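Local coordinates for glycogen synthase (Cyanobacterium sp. CLg1, PDB 6GNF), which belongs to the starch and bacterial glycogen synthase family of glycosyltransferases and holds adenosine-5'-diphosphate and a glycan in its pocket, at residues Y223-P235 / I246-A260. Numbering follows the deposited sequence.
Sequences YLSDLSFNTQFAP and ITSPEPMYMLNWLKA
Strands 228-231 and 251-256 run antiparallel, their axes approaching to 4.5 Å with N-to-C directions 156° apart; 251-256 is the middle strand of a three-stranded antiparallel sheet, between 208-209 and 228-231. F229 and T231 form hydrogen-bonded pairs with M254 and M252; N230 faces Y253 in a non-hydrogen-bonded pair. Both segments turn a corner, at Q232 and at P249-E250, and pair again as the beta hairpin 233-234 and 246-248, where F233 and T247 form a non-hydrogen-bonded pair, CA-CA 4.8 Å. T231 OG1 takes the N-H of F233 in an ST turn and bonds to E288.

On the face carrying F229 and T231, the N256 amide lies over the F229 ring, ND2 3.5 Å above the centre, with the two planes 66° apart. N256 also N-caps helix 257-264, OD1 accepting from K259 N at 3.0 Å, while ND2 bonds to Q206. M254 bends at chi3 and sets CE 3.5 Å from T231 CG2, a tight carbon contact, and 3.8 Å from A234 CB. On the face carrying N230 and Y253, the Y253 hydroxyl donates to S228 OG, and the ring edge meets S228 CB and N230 OD1 in plane.

K259 reaches back to the end of helix 224-227. Its NZ lies 2.8 Å from D226 O, above that carbonyl plane, and is equally close to S228 O, in plane; a water links it to S225 O. Two carbonyls and a water thus hold the ammonium, which probably favours its charged form and ties the start of one helix to the end of the other.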
ATOM      1  N   TYR A 223      16.940 -12.337  20.889  1.00 52.88           N
ATOM      2  CA  TYR A 223      16.482 -11.643  19.677  1.00 53.54           C
ATOM      3  C   TYR A 223      17.046 -10.225  19.522  1.00 55.24           C
ATOM      4  O   TYR A 223      16.714  -9.520  18.567  1.00 52.17           O
ATOM      5  CB  TYR A 223      14.963 -11.614  19.632  1.00 53.33           C
ATOM      6  CG  TYR A 223      14.364 -12.997  19.643  1.00 55.26           C
ATOM      7  CD1 TYR A 223      14.314 -13.772  18.487  1.00 55.81           C
ATOM      8  CD2 TYR A 223      13.875 -13.541  20.813  1.00 56.92           C
ATOM      9  CE1 TYR A 223      13.774 -15.052  18.505  1.00 57.43           C
ATOM     10  CE2 TYR A 223      13.337 -14.810  20.839  1.00 58.27           C
ATOM     11  CZ  TYR A 223      13.289 -15.561  19.687  1.00 58.70           C
ATOM     12  OH  TYR A 223      12.737 -16.816  19.765  1.00 65.46           O
ATOM     13  N   LEU A 224      17.904  -9.815  20.450  1.00 56.91           N
ATOM     14  CA  LEU A 224      18.398  -8.449  20.496  1.00 59.83           C
ATOM     15  C   LEU A 224      19.267  -8.123  19.287  1.00 60.88           C
ATOM     16  O   LEU A 224      19.157  -7.046  18.701  1.00 61.60           O
ATOM     17  CB  LEU A 224      19.213  -8.229  21.764  1.00 63.33           C
ATOM     18  CG  LEU A 224      18.802  -7.079  22.667  1.00 66.25           C
ATOM     19  CD1 LEU A 224      19.809  -6.985  23.808  1.00 67.94           C
ATOM     20  CD2 LEU A 224      18.722  -5.773  21.897  1.00 68.34           C
ATOM     21  N   SER A 225      20.134  -9.059  18.929  1.00 59.52           N
ATOM     22  CA  SER A 225      20.991  -8.894  17.774  1.00 61.94           C
ATOM     23  C   SER A 225      20.211  -8.752  16.462  1.00 59.59           C
ATOM     24  O   SER A 225      20.562  -7.924  15.623  1.00 61.77           O
ATOM     25  CB  SER A 225      21.972 -10.060  17.681  1.00 64.84           C
ATOM     26  OG  SER A 225      22.696  -9.997  16.473  1.00 71.14           O
ATOM     27  N   ASP A 226      19.167  -9.556  16.289  1.00 56.90           N
ATOM     28  CA  ASP A 226      18.316  -9.477  15.098  1.00 56.07           C
ATOM     29  C   ASP A 226      17.607  -8.118  15.009  1.00 56.08           C
ATOM     30  O   ASP A 226      17.466  -7.555  13.931  1.00 56.75           O
ATOM     31  CB  ASP A 226      17.263 -10.584  15.103  1.00 55.58           C
ATOM     32  CG  ASP A 226      17.835 -11.965  14.849  1.00 57.28           C
ATOM     33  OD1 ASP A 226      18.943 -12.094  14.294  1.00 61.74           O
ATOM     34  OD2 ASP A 226      17.141 -12.941  15.212  1.00 58.72           O
ATOM     35  N   LEU A 227      17.187  -7.591  16.157  1.00 54.53           N
ATOM     36  CA  LEU A 227      16.508  -6.298  16.223  1.00 53.89           C
ATOM     37  C   LEU A 227      17.461  -5.108  16.080  1.00 56.78           C
ATOM     38  O   LEU A 227      17.041  -3.997  15.781  1.00 56.65           O
ATOM     39  CB  LEU A 227      15.753  -6.168  17.547  1.00 53.74           C
ATOM     40  CG  LEU A 227      14.464  -6.984  17.627  1.00 52.60           C
ATOM     41  CD1 LEU A 227      14.091  -7.283  19.070  1.00 54.20           C
ATOM     42  CD2 LEU A 227      13.338  -6.250  16.920  1.00 53.80           C
ATOM     43  N   SER A 228      18.747  -5.334  16.303  1.00 57.89           N
ATOM     44  CA  SER A 228      19.711  -4.248  16.384  1.00 61.36           C
ATOM     45  C   SER A 228      19.984  -3.584  15.044  1.00 59.79           C
ATOM     46  O   SER A 228      19.876  -4.213  13.992  1.00 57.90           O
ATOM     47  CB  SER A 228      21.002  -4.764  17.000  1.00 64.63           C
ATOM     48  OG  SER A 228      20.729  -5.179  18.338  1.00 68.11           O
ATOM     49  N   PHE A 229      20.295  -2.291  15.091  1.00 59.52           N
ATOM     50  CA  PHE A 229      20.405  -1.489  13.883  1.00 61.83           C
ATOM     51  C   PHE A 229      21.144  -0.179  14.140  1.00 64.40           C
ATOM     52  O   PHE A 229      20.956   0.449  15.180  1.00 64.27           O
ATOM     53  CB  PHE A 229      19.008  -1.187  13.357  1.00 59.99           C
ATOM     54  CG  PHE A 229      18.987  -0.621  11.975  1.00 60.81           C
ATOM     55  CD1 PHE A 229      19.352  -1.397  10.888  1.00 61.00           C
ATOM     56  CD2 PHE A 229      18.572   0.683  11.755  1.00 62.11           C
ATOM     57  CE1 PHE A 229      19.316  -0.879   9.601  1.00 61.14           C
ATOM     58  CE2 PHE A 229      18.536   1.204  10.476  1.00 63.39           C
ATOM     59  CZ  PHE A 229      18.909   0.421   9.397  1.00 62.82           C
ATOM     60  N   ASN A 230      21.980   0.221  13.188  1.00 66.64           N
ATOM     61  CA  ASN A 230      22.713   1.478  13.281  1.00 71.17           C
ATOM     62  C   ASN A 230      22.479   2.345  12.075  1.00 70.12           C
ATOM     63  O   ASN A 230      22.649   1.886  10.957  1.00 70.59           O
ATOM     64  CB  ASN A 230      24.209   1.224  13.395  1.00 75.45           C
ATOM     65  CG  ASN A 230      24.657   1.111  14.824  1.00 79.73           C
ATOM     66  OD1 ASN A 230      24.411   0.103  15.481  1.00 84.48           O
ATOM     67  ND2 ASN A 230      25.318   2.149  15.321  1.00 85.29           N
ATOM     68  N   THR A 231      22.176   3.617  12.307  1.00 72.08           N
ATOM     69  CA  THR A 231      21.872   4.541  11.220  1.00 74.68           C
ATOM     70  C   THR A 231      21.953   5.988  11.672  1.00 80.85           C
ATOM     71  O   THR A 231      22.017   6.260  12.875  1.00 81.71           O
ATOM     72  CB  THR A 231      20.460   4.288  10.659  1.00 72.66           C
ATOM     73  OG1 THR A 231      20.185   5.175   9.569  1.00 72.52           O
ATOM     74  CG2 THR A 231      19.394   4.490  11.737  1.00 71.60           C
ATOM     75  N   GLN A 232      21.897   6.898  10.701  1.00 84.75           N
ATOM     76  CA  GLN A 232      21.846   8.337  10.959  1.00 89.56           C
ATOM     77  C   GLN A 232      20.423   8.897  10.844  1.00 89.32           C
ATOM     78  O   GLN A 232      20.200  10.065  11.136  1.00 92.85           O
ATOM     79  CB  GLN A 232      22.760   9.068   9.982  1.00 93.14           C
ATOM     80  CG  GLN A 232      24.217   8.672  10.099  1.00 96.56           C
ATOM     81  CD  GLN A 232      25.098   9.466   9.151  1.00101.44           C
ATOM     82  OE1 GLN A 232      24.742   9.674   7.988  1.00 98.95           O
ATOM     83  NE2 GLN A 232      26.235   9.943   9.652  1.00107.10           N
ATOM     84  N   PHE A 233      19.461   8.053  10.476  1.00 87.42           N
ATOM     85  CA  PHE A 233      18.113   8.501  10.132  1.00 88.70           C
ATOM     86  C   PHE A 233      17.023   7.833  11.000  1.00 88.42           C
ATOM     87  O   PHE A 233      16.516   6.762  10.651  1.00 83.73           O
ATOM     88  CB  PHE A 233      17.853   8.240   8.639  1.00 89.97           C
ATOM     89  CG  PHE A 233      18.961   8.719   7.726  1.00 92.95           C
ATOM     90  CD1 PHE A 233      19.205  10.083   7.552  1.00 95.72           C
ATOM     91  CD2 PHE A 233      19.760   7.810   7.035  1.00 93.16           C
ATOM     92  CE1 PHE A 233      20.227  10.519   6.719  1.00 97.29           C
ATOM     93  CE2 PHE A 233      20.778   8.247   6.195  1.00 94.73           C
ATOM     94  CZ  PHE A 233      21.010   9.605   6.033  1.00 96.64           C
ATOM     95  N   ALA A 234      16.672   8.467  12.121  1.00 91.56           N
ATOM     96  CA  ALA A 234      15.576   7.984  12.978  1.00 91.88           C
ATOM     97  C   ALA A 234      14.263   8.663  12.589  1.00 91.37           C
ATOM     98  O   ALA A 234      14.277   9.756  12.018  1.00 91.60           O
ATOM     99  CB  ALA A 234      15.887   8.249  14.444  1.00 92.89           C
ATOM    100  N   PRO A 235      13.120   8.026  12.899  1.00 90.33           N
ATOM    101  CA  PRO A 235      11.859   8.745  12.731  1.00 89.84           C
ATOM    102  C   PRO A 235      11.736   9.855  13.771  1.00 93.23           C
ATOM    103  O   PRO A 235      12.559   9.921  14.696  1.00 94.61           O
ATOM    104  CB  PRO A 235      10.786   7.665  12.966  1.00 87.22           C
ATOM    105  CG  PRO A 235      11.494   6.360  12.854  1.00 85.82           C
ATOM    106  CD  PRO A 235      12.898   6.631  13.315  1.00 89.42           C
ATOM    107  N   ILE A 246      14.644  12.840  13.176  1.00110.44           N
ATOM    108  CA  ILE A 246      15.957  13.037  13.791  1.00113.36           C
ATOM    109  C   ILE A 246      17.062  12.479  12.890  1.00115.34           C
ATOM    110  O   ILE A 246      17.338  11.274  12.899  1.00115.00           O
ATOM    111  CB  ILE A 246      16.060  12.382  15.192  1.00113.93           C
ATOM    112  CG1 ILE A 246      14.926  12.861  16.110  1.00112.85           C
ATOM    113  CG2 ILE A 246      17.419  12.681  15.823  1.00115.98           C
ATOM    114  CD1 ILE A 246      14.800  12.077  17.402  1.00111.30           C
ATOM    115  N   THR A 247      17.667  13.364  12.096  1.00118.80           N
ATOM    116  CA  THR A 247      18.916  13.064  11.387  1.00119.29           C
ATOM    117  C   THR A 247      20.062  13.292  12.379  1.00122.41           C
ATOM    118  O   THR A 247      19.905  14.035  13.349  1.00124.15           O
ATOM    119  CB  THR A 247      19.072  13.922  10.103  1.00118.99           C
ATOM    120  OG1 THR A 247      18.372  13.293   9.022  1.00113.34           O
ATOM    121  CG2 THR A 247      20.532  14.096   9.684  1.00121.62           C
ATOM    122  N   SER A 248      21.195  12.632  12.151  1.00123.15           N
ATOM    123  CA  SER A 248      22.362  12.775  13.019  1.00124.98           C
ATOM    124  C   SER A 248      23.660  12.794  12.203  1.00125.45           C
ATOM    125  O   SER A 248      23.728  12.161  11.147  1.00124.09           O
ATOM    126  CB  SER A 248      22.377  11.626  14.026  1.00123.06           C
ATOM    127  OG  SER A 248      23.561  11.610  14.797  1.00128.44           O
ATOM    128  N   PRO A 249      24.687  13.538  12.675  1.00126.80           N
ATOM    129  CA  PRO A 249      26.002  13.399  12.047  1.00127.26           C
ATOM    130  C   PRO A 249      26.611  12.014  12.312  1.00126.17           C
ATOM    131  O   PRO A 249      27.312  11.480  11.453  1.00126.05           O
ATOM    132  CB  PRO A 249      26.836  14.511  12.704  1.00130.49           C
ATOM    133  CG  PRO A 249      26.150  14.811  13.990  1.00130.71           C
ATOM    134  CD  PRO A 249      24.691  14.554  13.747  1.00128.56           C
ATOM    135  N   GLU A 250      26.326  11.442  13.483  1.00123.61           N
ATOM    136  CA  GLU A 250      26.818  10.115  13.861  1.00120.96           C
ATOM    137  C   GLU A 250      25.759   9.054  13.606  1.00114.46           C
ATOM    138  O   GLU A 250      24.566   9.360  13.632  1.00114.62           O
ATOM    139  CB  GLU A 250      27.188  10.074  15.351  1.00122.74           C
ATOM    140  CG  GLU A 250      27.969  11.276  15.860  1.00127.58           C
ATOM    141  CD  GLU A 250      29.303  11.460  15.162  1.00132.73           C
ATOM    142  OE1 GLU A 250      30.077  12.348  15.590  1.00137.93           O
ATOM    143  OE2 GLU A 250      29.585  10.721  14.191  1.00130.54           O
ATOM    144  N   PRO A 251      26.184   7.797  13.371  1.00110.38           N
ATOM    145  CA  PRO A 251      25.210   6.709  13.317  1.00103.66           C
ATOM    146  C   PRO A 251      24.866   6.199  14.725  1.00 98.82           C
ATOM    147  O   PRO A 251      25.752   5.785  15.464  1.00 97.67           O
ATOM    148  CB  PRO A 251      25.922   5.642  12.484  1.00103.60           C
ATOM    149  CG  PRO A 251      27.387   5.915  12.664  1.00108.26           C
ATOM    150  CD  PRO A 251      27.564   7.297  13.235  1.00111.92           C
ATOM    151  N   MET A 252      23.584   6.240  15.079  1.00 92.32           N
ATOM    152  CA  MET A 252      23.135   5.916  16.427  1.00 91.09           C
ATOM    153  C   MET A 252      22.456   4.544  16.467  1.00 82.81           C
ATOM    154  O   MET A 252      21.913   4.063  15.468  1.00 76.44           O
ATOM    155  CB  MET A 252      22.190   7.002  16.952  1.00 96.49           C
ATOM    156  CG  MET A 252      20.835   7.057  16.254  1.00101.98           C
ATOM    157  SD  MET A 252      19.900   8.580  16.605  1.00114.06           S
ATOM    158  CE  MET A 252      20.081   9.480  15.070  1.00109.99           C
ATOM    159  N   TYR A 253      22.457   3.938  17.647  1.00 79.49           N
ATOM    160  CA  TYR A 253      21.914   2.602  17.830  1.00 75.73           C
ATOM    161  C   TYR A 253      20.413   2.655  18.078  1.00 69.88           C
ATOM    162  O   TYR A 253      19.937   3.537  18.772  1.00 69.26           O
ATOM    163  CB  TYR A 253      22.617   1.909  18.991  1.00 80.13           C
ATOM    164  CG  TYR A 253      21.993   0.585  19.337  1.00 82.60           C
ATOM    165  CD1 TYR A 253      22.156  -0.515  18.506  1.00 83.67           C
ATOM    166  CD2 TYR A 253      21.206   0.434  20.484  1.00 84.89           C
ATOM    167  CE1 TYR A 253      21.571  -1.734  18.816  1.00 84.14           C
ATOM    168  CE2 TYR A 253      20.612  -0.788  20.799  1.00 81.85           C
ATOM    169  CZ  TYR A 253      20.801  -1.869  19.970  1.00 82.06           C
ATOM    170  OH  TYR A 253      20.213  -3.088  20.260  1.00 80.21           O
ATOM    171  N   MET A 254      19.677   1.707  17.503  1.00 64.73           N
ATOM    172  CA  MET A 254      18.228   1.605  17.713  1.00 61.49           C
ATOM    173  C   MET A 254      17.722   0.211  17.336  1.00 57.76           C
ATOM    174  O   MET A 254      18.520  -0.660  16.980  1.00 57.30           O
ATOM    175  CB  MET A 254      17.487   2.681  16.909  1.00 61.63           C
ATOM    176  CG  MET A 254      17.603   2.555  15.396  1.00 62.01           C
ATOM    177  SD  MET A 254      17.003   3.997  14.454  1.00 64.08           S
ATOM    178  CE  MET A 254      18.202   5.248  14.891  1.00 66.27           C
ATOM    179  N   LEU A 255      16.408   0.011  17.448  1.00 54.80           N
ATOM    180  CA  LEU A 255      15.754  -1.216  17.007  1.00 51.58           C
ATOM    181  C   LEU A 255      15.162  -1.047  15.615  1.00 49.78           C
ATOM    182  O   LEU A 255      14.831   0.059  15.206  1.00 49.31           O
ATOM    183  CB  LEU A 255      14.628  -1.597  17.964  1.00 50.60           C
ATOM    184  CG  LEU A 255      14.966  -1.589  19.454  1.00 53.32           C
ATOM    185  CD1 LEU A 255      13.744  -1.987  20.259  1.00 52.46           C
ATOM    186  CD2 LEU A 255      16.135  -2.512  19.775  1.00 54.71           C
ATOM    187  N   ASN A 256      15.002  -2.165  14.914  1.00 48.16           N
ATOM    188  CA  ASN A 256      14.422  -2.203  13.579  1.00 47.21           C
ATOM    189  C   ASN A 256      13.632  -3.495  13.443  1.00 46.54           C
ATOM    190  O   ASN A 256      14.208  -4.562  13.237  1.00 47.12           O
ATOM    191  CB  ASN A 256      15.527  -2.133  12.521  1.00 48.27           C
ATOM    192  CG  ASN A 256      14.991  -1.984  11.108  1.00 48.37           C
ATOM    193  OD1 ASN A 256      14.088  -2.706  10.685  1.00 48.01           O
ATOM    194  ND2 ASN A 256      15.550  -1.046  10.363  1.00 49.91           N
ATOM    195  N   TRP A 257      12.306  -3.391  13.534  1.00 45.94           N
ATOM    196  CA  TRP A 257      11.428  -4.556  13.543  1.00 45.78           C
ATOM    197  C   TRP A 257      11.484  -5.328  12.235  1.00 47.65           C
ATOM    198  O   TRP A 257      11.513  -6.559  12.231  1.00 48.35           O
ATOM    199  CB  TRP A 257       9.978  -4.134  13.773  1.00 45.09           C
ATOM    200  CG  TRP A 257       9.617  -3.709  15.155  1.00 43.80           C
ATOM    201  CD1 TRP A 257      10.456  -3.374  16.170  1.00 45.90           C
ATOM    202  CD2 TRP A 257       8.290  -3.547  15.659  1.00 42.86           C
ATOM    203  NE1 TRP A 257       9.728  -3.030  17.292  1.00 46.12           N
ATOM    204  CE2 TRP A 257       8.394  -3.121  16.993  1.00 43.73           C
ATOM    205  CE3 TRP A 257       7.019  -3.721  15.105  1.00 42.97           C
ATOM    206  CZ2 TRP A 257       7.277  -2.874  17.785  1.00 44.80           C
ATOM    207  CZ3 TRP A 257       5.905  -3.467  15.897  1.00 42.98           C
ATOM    208  CH2 TRP A 257       6.044  -3.056  17.224  1.00 43.22           C
ATOM    209  N   LEU A 258      11.484  -4.609  11.117  1.00 48.62           N
ATOM    210  CA  LEU A 258      11.428  -5.248   9.810  1.00 48.04           C
ATOM    211  C   LEU A 258      12.672  -6.085   9.566  1.00 49.39           C
ATOM    212  O   LEU A 258      12.595  -7.135   8.944  1.00 51.97           O
ATOM    213  CB  LEU A 258      11.296  -4.211   8.699  1.00 47.77           C
ATOM    214  CG  LEU A 258      11.087  -4.776   7.294  1.00 47.24           C
ATOM    215  CD1 LEU A 258       9.827  -5.616   7.238  1.00 45.87           C
ATOM    216  CD2 LEU A 258      11.000  -3.638   6.297  1.00 49.91           C
ATOM    217  N   LYS A 259      13.818  -5.573  10.006  1.00 51.42           N
ATOM    218  CA  LYS A 259      15.070  -6.324   9.956  1.00 52.07           C
ATOM    219  C   LYS A 259      14.923  -7.653  10.687  1.00 51.73           C
ATOM    220  O   LYS A 259      15.234  -8.695  10.128  1.00 52.51           O
ATOM    221  CB  LYS A 259      16.201  -5.515  10.576  1.00 52.92           C
ATOM    222  CG  LYS A 259      17.525  -6.261  10.694  1.00 56.22           C
ATOM    223  CD  LYS A 259      18.657  -5.302  11.019  1.00 58.96           C
ATOM    224  CE  LYS A 259      19.946  -6.027  11.382  1.00 61.73           C
ATOM    225  NZ  LYS A 259      19.860  -6.722  12.696  1.00 61.73           N
ATOM    226  N   ALA A 260      14.436  -7.601  11.926  1.00 50.98           N
ATOM    227  CA  ALA A 260      14.219  -8.810  12.717  1.00 51.00           C
ATOM    228  C   ALA A 260      13.245  -9.760  12.028  1.00 51.53           C
ATOM    229  O   ALA A 260      13.422 -10.974  12.066  1.00 51.73           O
ATOM    230  CB  ALA A 260      13.714  -8.457  14.111  1.00 51.71           C
TER
HETATM  231  O   HOH W   1      21.948  -8.305  12.914  1.00 55.45           O